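Local atomic coordinates of glutathione S-transferase family protein (Populus trichocarpa, PDB entry 5F06), a protein that probably conjugates glutathione to electrophilic compounds, as expected of a dimeric, glutathione-binding plant transferase of the Phi class with a role in detoxification. Residues 95-99 and 157-163; 102-107 and 143-147. All coordinates share one frame; numbering follows the deposited sequence.

Interaction 1: 95-99 and 157-163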
loop_
_atom_site.group_PDB
_atom_site.type_symbol
_atom_site.label_atom_id
_atom_site.label_comp_id
_atom_site.label_asym_id
_atom_site.label_seq_id
_atom_site.Cartn_x
_atom_site.Cartn_y
_atom_site.Cartn_z
ATOM N N SER A 95 2.188 7.242 -13.354
ATOM C CA SER A 95 3.239 6.240 -13.240
ATOM C C SER A 95 3.783 6.166 -11.814
ATOM O O SER A 95 4.099 5.086 -11.316
ATOM C CB SER A 95 4.373 6.550 -14.217
ATOM O OG SER A 95 5.329 5.511 -14.225
ATOM N N VAL A 96 3.896 7.314 -11.158
ATOM C CA VAL A 96 4.338 7.341 -9.772
ATOM C C VAL A 96 3.361 6.539 -8.918
ATOM O O VAL A 96 3.784 5.749 -8.077
ATOM C CB VAL A 96 4.468 8.788 -9.237
ATOM C CG1 VAL A 96 4.693 8.804 -7.716
ATOM C CG2 VAL A 96 5.606 9.504 -9.941
ATOM N N LYS A 97 2.061 6.713 -9.154
ATOM C CA LYS A 97 1.046 5.975 -8.400
ATOM C C LYS A 97 1.209 4.468 -8.587
ATOM O O LYS A 97 1.033 3.691 -7.643
ATOM C CB LYS A 97 -0.367 6.400 -8.821
ATOM C CG LYS A 97 -0.743 7.807 -8.397
ATOM C CD LYS A 97 -2.192 8.140 -8.739
ATOM C CE LYS A 97 -2.593 9.497 -8.176
ATOM N NZ LYS A 97 -2.367 9.580 -6.702
ATOM N N VAL A 98 1.548 4.056 -9.806
ATOM C CA VAL A 98 1.745 2.643 -10.095
ATOM C C VAL A 98 2.877 2.087 -9.240
ATOM O O VAL A 98 2.710 1.079 -8.552
ATOM C CB VAL A 98 2.053 2.405 -11.589
ATOM C CG1 VAL A 98 2.469 0.961 -11.841
ATOM C CG2 VAL A 98 0.838 2.759 -12.442
ATOM N N TRP A 99 4.020 2.763 -9.256
ATOM C CA TRP A 99 5.210 2.204 -8.642
ATOM C C TRP A 99 5.285 2.445 -7.135
ATOM O O TRP A 99 6.016 1.730 -6.451
ATOM C CB TRP A 99 6.451 2.737 -9.363
ATOM C CG TRP A 99 6.532 2.119 -10.723
ATOM C CD1 TRP A 99 6.046 2.637 -11.888
ATOM C CD2 TRP A 99 7.082 0.836 -11.051
ATOM N NE1 TRP A 99 6.271 1.762 -12.923
ATOM C CE2 TRP A 99 6.907 0.652 -12.438
ATOM C CE3 TRP A 99 7.711 -0.167 -10.311
ATOM C CZ2 TRP A 99 7.345 -0.494 -13.097
ATOM C CZ3 TRP A 99 8.142 -1.305 -10.968
ATOM C CH2 TRP A 99 7.955 -1.461 -12.346
ATOM N N LEU A 157 12.236 4.288 -11.214
ATOM C CA LEU A 157 11.169 3.305 -11.364
ATOM C C LEU A 157 9.970 3.812 -12.166
ATOM O O LEU A 157 9.406 3.067 -12.968
ATOM C CB LEU A 157 10.692 2.826 -9.989
ATOM C CG LEU A 157 11.652 1.928 -9.193
ATOM C CD1 LEU A 157 11.102 1.700 -7.794
ATOM C CD2 LEU A 157 11.911 0.587 -9.885
ATOM N N ALA A 158 9.574 5.066 -11.959
ATOM C CA ALA A 158 8.363 5.587 -12.596
ATOM C C ALA A 158 8.649 6.285 -13.923
ATOM O O ALA A 158 7.719 6.668 -14.636
ATOM C CB ALA A 158 7.646 6.544 -11.654
ATOM N N GLY A 159 9.930 6.455 -14.243
ATOM C CA GLY A 159 10.335 7.196 -15.425
ATOM C C GLY A 159 11.744 7.737 -15.272
ATOM O O GLY A 159 12.475 7.327 -14.368
ATOM N N ASP A 160 12.126 8.662 -16.152
ATOM C CA ASP A 160 13.459 9.263 -16.117
ATOM C C ASP A 160 13.495 10.454 -15.160
ATOM O O ASP A 160 14.091 11.489 -15.455
ATOM C CB ASP A 160 13.887 9.689 -17.529
ATOM C CG ASP A 160 14.195 8.502 -18.428
ATOM O OD1 ASP A 160 14.845 7.545 -17.954
ATOM O OD2 ASP A 160 13.785 8.522 -19.607
ATOM N N PHE A 161 12.844 10.291 -14.012
ATOM C CA PHE A 161 12.830 11.298 -12.954
ATOM C C PHE A 161 12.722 10.603 -11.606
ATOM O O PHE A 161 12.018 9.600 -11.475
ATOM C CB PHE A 161 11.661 12.267 -13.133
ATOM C CG PHE A 161 10.338 11.577 -13.308
ATOM C CD1 PHE A 161 9.581 11.207 -12.206
ATOM C CD2 PHE A 161 9.861 11.274 -14.576
ATOM C CE1 PHE A 161 8.374 10.561 -12.367
ATOM C CE2 PHE A 161 8.653 10.628 -14.739
ATOM C CZ PHE A 161 7.910 10.272 -13.633
ATOM N N TYR A 162 13.429 11.126 -10.611
ATOM C CA TYR A 162 13.259 10.666 -9.241
ATOM C C TYR A 162 11.839 10.994 -8.784
ATOM O O TYR A 162 11.305 12.049 -9.129
ATOM C CB TYR A 162 14.292 11.323 -8.331
ATOM C CG TYR A 162 14.261 10.857 -6.894
ATOM C CD1 TYR A 162 14.712 9.592 -6.543
ATOM C CD2 TYR A 162 13.803 11.692 -5.884
ATOM C CE1 TYR A 162 14.699 9.169 -5.231
ATOM C CE2 TYR A 162 13.784 11.276 -4.566
ATOM C CZ TYR A 162 14.233 10.018 -4.244
ATOM O OH TYR A 162 14.218 9.608 -2.931
ATOM N N SER A 163 11.222 10.090 -8.028
ATOM C CA SER A 163 9.872 10.327 -7.523
ATOM C C SER A 163 9.628 9.681 -6.160
ATOM O O SER A 163 10.504 9.021 -5.601
ATOM C CB SER A 163 8.837 9.806 -8.519
ATOM O OG SER A 163 8.636 8.414 -8.358
#
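With its OG turned anti to the backbone N (chi1 -174°), Ser95 reaches off helix 90-120 to the carbonyl of Ala158, while Trp99, its CG anti to the carbonyl carbon (chi1 -71°), lays its indole against the peptide that links Leu157 to Ala158. Ser95 OG donates to Ala158 O at 2.7 Å; the C=O...OG angle is 117° and the donor is tilted slightly from the carbonyl plane. Over one face of the indole sits Leu157 O, 3.4 Å from Trp99 NE1, but the angle is too poor for a hydrogen bond, and Leu157 O is instead taken by Lys150 NZ. The packing thus fastens the loop between helices 130-153 and 164-167 to the long helix 90-120 of the all-helical C-terminal domain of the GST fold. One residue along the helix from the serine, Val96 CG2 meets three loop residues: Ser163 CB at 3.5 Å, Ala158 CB at 4.0 Å, and the edge of the Phe161 ring, in its plane, at CE1. Ser163 holds the N-cap position of the next helix, its OG bonded to Ala165 N, while its CB packs on the valine. Phe161 also makes a cation-pi contact with Arg86.

Interaction 2: 102-107 and 143-147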
loop_
_atom_site.group_PDB
_atom_site.type_symbol
_atom_site.label_atom_id
_atom_site.label_comp_id
_atom_site.label_asym_id
_atom_site.label_seq_id
_atom_site.Cartn_x
_atom_site.Cartn_y
_atom_site.Cartn_z
ATOM N N VAL A 102 3.487 -0.601 -6.219
ATOM C CA VAL A 102 4.392 -1.736 -6.357
ATOM C C VAL A 102 5.247 -1.867 -5.097
ATOM O O VAL A 102 5.454 -2.967 -4.593
ATOM C CB VAL A 102 5.297 -1.598 -7.603
ATOM C CG1 VAL A 102 6.452 -2.604 -7.569
ATOM C CG2 VAL A 102 4.476 -1.778 -8.865
ATOM N N GLU A 103 5.732 -0.741 -4.587
ATOM C CA GLU A 103 6.534 -0.754 -3.366
ATOM C C GLU A 103 5.724 -1.275 -2.182
ATOM O O GLU A 103 6.224 -2.065 -1.374
ATOM C CB GLU A 103 7.076 0.644 -3.063
ATOM C CG GLU A 103 8.111 0.689 -1.931
ATOM C CD GLU A 103 7.494 0.799 -0.546
ATOM O OE1 GLU A 103 6.403 1.400 -0.420
ATOM O OE2 GLU A 103 8.106 0.293 0.423
ATOM N N SER A 104 4.469 -0.847 -2.082
ATOM C CA SER A 104 3.621 -1.247 -0.964
ATOM C C SER A 104 3.250 -2.732 -0.983
ATOM O O SER A 104 3.239 -3.381 0.064
ATOM C CB SER A 104 2.339 -0.413 -0.948
ATOM O OG SER A 104 2.611 0.923 -0.569
ATOM N N HIS A 105 2.935 -3.263 -2.161
ATOM C CA HIS A 105 2.326 -4.596 -2.248
ATOM C C HIS A 105 3.252 -5.679 -2.778
ATOM O O HIS A 105 2.907 -6.862 -2.721
ATOM C CB HIS A 105 1.071 -4.537 -3.120
ATOM C CG HIS A 105 -0.020 -3.701 -2.530
ATOM N ND1 HIS A 105 -0.944 -4.205 -1.641
ATOM C CD2 HIS A 105 -0.318 -2.391 -2.682
ATOM C CE1 HIS A 105 -1.774 -3.242 -1.282
ATOM N NE2 HIS A 105 -1.413 -2.131 -1.898
ATOM N N ARG A 106 4.417 -5.283 -3.286
ATOM C CA ARG A 106 5.371 -6.240 -3.841
ATOM C C ARG A 106 6.769 -6.121 -3.219
ATOM O O ARG A 106 7.324 -7.119 -2.769
ATOM C CB ARG A 106 5.443 -6.076 -5.360
ATOM C CG ARG A 106 4.086 -6.261 -6.032
ATOM C CD ARG A 106 4.176 -6.313 -7.537
ATOM N NE ARG A 106 2.873 -6.609 -8.139
ATOM C CZ ARG A 106 2.377 -7.833 -8.297
ATOM N NH1 ARG A 106 3.063 -8.899 -7.898
ATOM N NH2 ARG A 106 1.187 -7.995 -8.857
ATOM N N TYR A 107 7.333 -4.917 -3.170
ATOM C CA TYR A 107 8.674 -4.745 -2.618
ATOM C C TYR A 107 8.682 -4.869 -1.087
ATOM O O TYR A 107 9.443 -5.664 -0.530
ATOM C CB TYR A 107 9.255 -3.394 -3.038
ATOM C CG TYR A 107 10.749 -3.244 -2.819
ATOM C CD1 TYR A 107 11.252 -2.755 -1.618
ATOM C CD2 TYR A 107 11.653 -3.568 -3.821
ATOM C CE1 TYR A 107 12.616 -2.607 -1.417
ATOM C CE2 TYR A 107 13.017 -3.420 -3.632
ATOM C CZ TYR A 107 13.492 -2.937 -2.432
ATOM O OH TYR A 107 14.848 -2.798 -2.247
ATOM N N VAL A 143 11.154 -9.818 -7.420
ATOM C CA VAL A 143 10.718 -8.438 -7.583
ATOM C C VAL A 143 11.836 -7.643 -8.251
ATOM O O VAL A 143 11.591 -6.867 -9.177
ATOM C CB VAL A 143 10.341 -7.784 -6.239
ATOM C CG1 VAL A 143 10.001 -6.313 -6.432
ATOM C CG2 VAL A 143 9.172 -8.516 -5.607
ATOM N N LEU A 144 13.068 -7.852 -7.791
ATOM C CA LEU A 144 14.197 -7.080 -8.295
ATOM C C LEU A 144 14.557 -7.454 -9.728
ATOM O O LEU A 144 15.213 -6.675 -10.420
ATOM C CB LEU A 144 15.418 -7.249 -7.390
ATOM C CG LEU A 144 15.369 -6.505 -6.051
ATOM C CD1 LEU A 144 16.629 -6.808 -5.245
ATOM C CD2 LEU A 144 15.204 -4.994 -6.230
ATOM N N ASP A 145 14.149 -8.640 -10.173
ATOM C CA ASP A 145 14.342 -9.023 -11.569
ATOM C C ASP A 145 13.507 -8.118 -12.472
ATOM O O ASP A 145 13.939 -7.736 -13.560
ATOM C CB ASP A 145 13.964 -10.486 -11.804
ATOM C CG ASP A 145 14.970 -11.460 -11.217
ATOM O OD1 ASP A 145 16.119 -11.060 -10.927
ATOM O OD2 ASP A 145 14.608 -12.645 -11.061
ATOM N N ILE A 146 12.308 -7.777 -12.014
ATOM C CA ILE A 146 11.443 -6.866 -12.754
ATOM C C ILE A 146 12.013 -5.446 -12.698
ATOM O O ILE A 146 11.986 -4.721 -13.696
ATOM C CB ILE A 146 10.003 -6.875 -12.199
ATOM C CG1 ILE A 146 9.410 -8.286 -12.250
ATOM C CG2 ILE A 146 9.112 -5.892 -12.970
ATOM C CD1 ILE A 146 9.254 -8.858 -13.654
ATOM N N TYR A 147 12.524 -5.055 -11.531
ATOM C CA TYR A 147 13.148 -3.741 -11.364
ATOM C C TYR A 147 14.341 -3.581 -12.306
ATOM O O TYR A 147 14.543 -2.524 -12.900
ATOM C CB TYR A 147 13.611 -3.527 -9.918
ATOM C CG TYR A 147 12.514 -3.130 -8.947
ATOM C CD1 TYR A 147 11.190 -3.494 -9.165
ATOM C CD2 TYR A 147 12.807 -2.381 -7.815
ATOM C CE1 TYR A 147 10.188 -3.125 -8.277
ATOM C CE2 TYR A 147 11.815 -2.011 -6.924
ATOM C CZ TYR A 147 10.509 -2.388 -7.156
ATOM O OH TYR A 147 9.523 -2.012 -6.267
#
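Aromatic packing joins Tyr107 of helix 90-120 to Tyr147 of helix 130-153, two segments running roughly antiparallel (138°), their axes 11.6 Å apart, in the helical C-terminal domain of the GST fold. The ring planes lie 12° from parallel but are displaced along each other, centroids 5.5 Å apart, with little face shared; between the rings, Tyr107 CD2 comes to 3.5 Å from Tyr147 CE2. Tyr147, with CG anti to its carbonyl carbon (chi1 -80°), points toward helix 90-120, its OH lying between Val102 CG1 and Tyr107 CB.

Aliphatic groups fill in around the pair. Val102 CG1 meets the Tyr147 ring at its edge, in its plane, 3.4 Å from Tyr147 OH. Leu144 CD2 likewise meets the Tyr107 ring at its edge, 3.7 Å from CE2. Val143 divides its methyls: CG1 lies 4.1 Å from Tyr107 CD2, whereas CG2 rests 3.7 Å from Arg106 O. Here helix 90-120 widens into a pi-type turn, in which Val102 O accepts from both Arg106 N and Tyr107 N.

The polar ends find partners elsewhere. Glu103 forms a salt bridge with the glutathione-binding Arg67; Arg106 touches a bound glutathione, its NE forming a salt bridge with Glu65 of the second subunit and its NH2 a hydrogen bond with Gln52 of that subunit. Between the helices the contact is van der Waals packing, largely of apolar groups, while hydrogen bonds to His169 and Thr173 of the same chain hold the buried hydroxyls of Tyr147 and Tyr107 respectively.

How the interactions relate
Followed from the N terminus, the chain leaves the thioredoxin-like domain and enters helix 90-120, which supplies the first segment of both contacts, 95-99 and then 102-107. Past a connecting loop the chain enters helix 130-153, where 143-147 closes the inner loop in interaction 2, and only afterwards does 157-163 close the outer one in interaction 1. The contacts are therefore nested, not crossed. Their centres lie about 13 Å apart, and they touch directly: Tyr147 packs against both Trp99 and Leu157. Together they tie helix 90-120 to helix 130-153 and to the loop that follows it, along a part of the helical domain that also meets the second subunit.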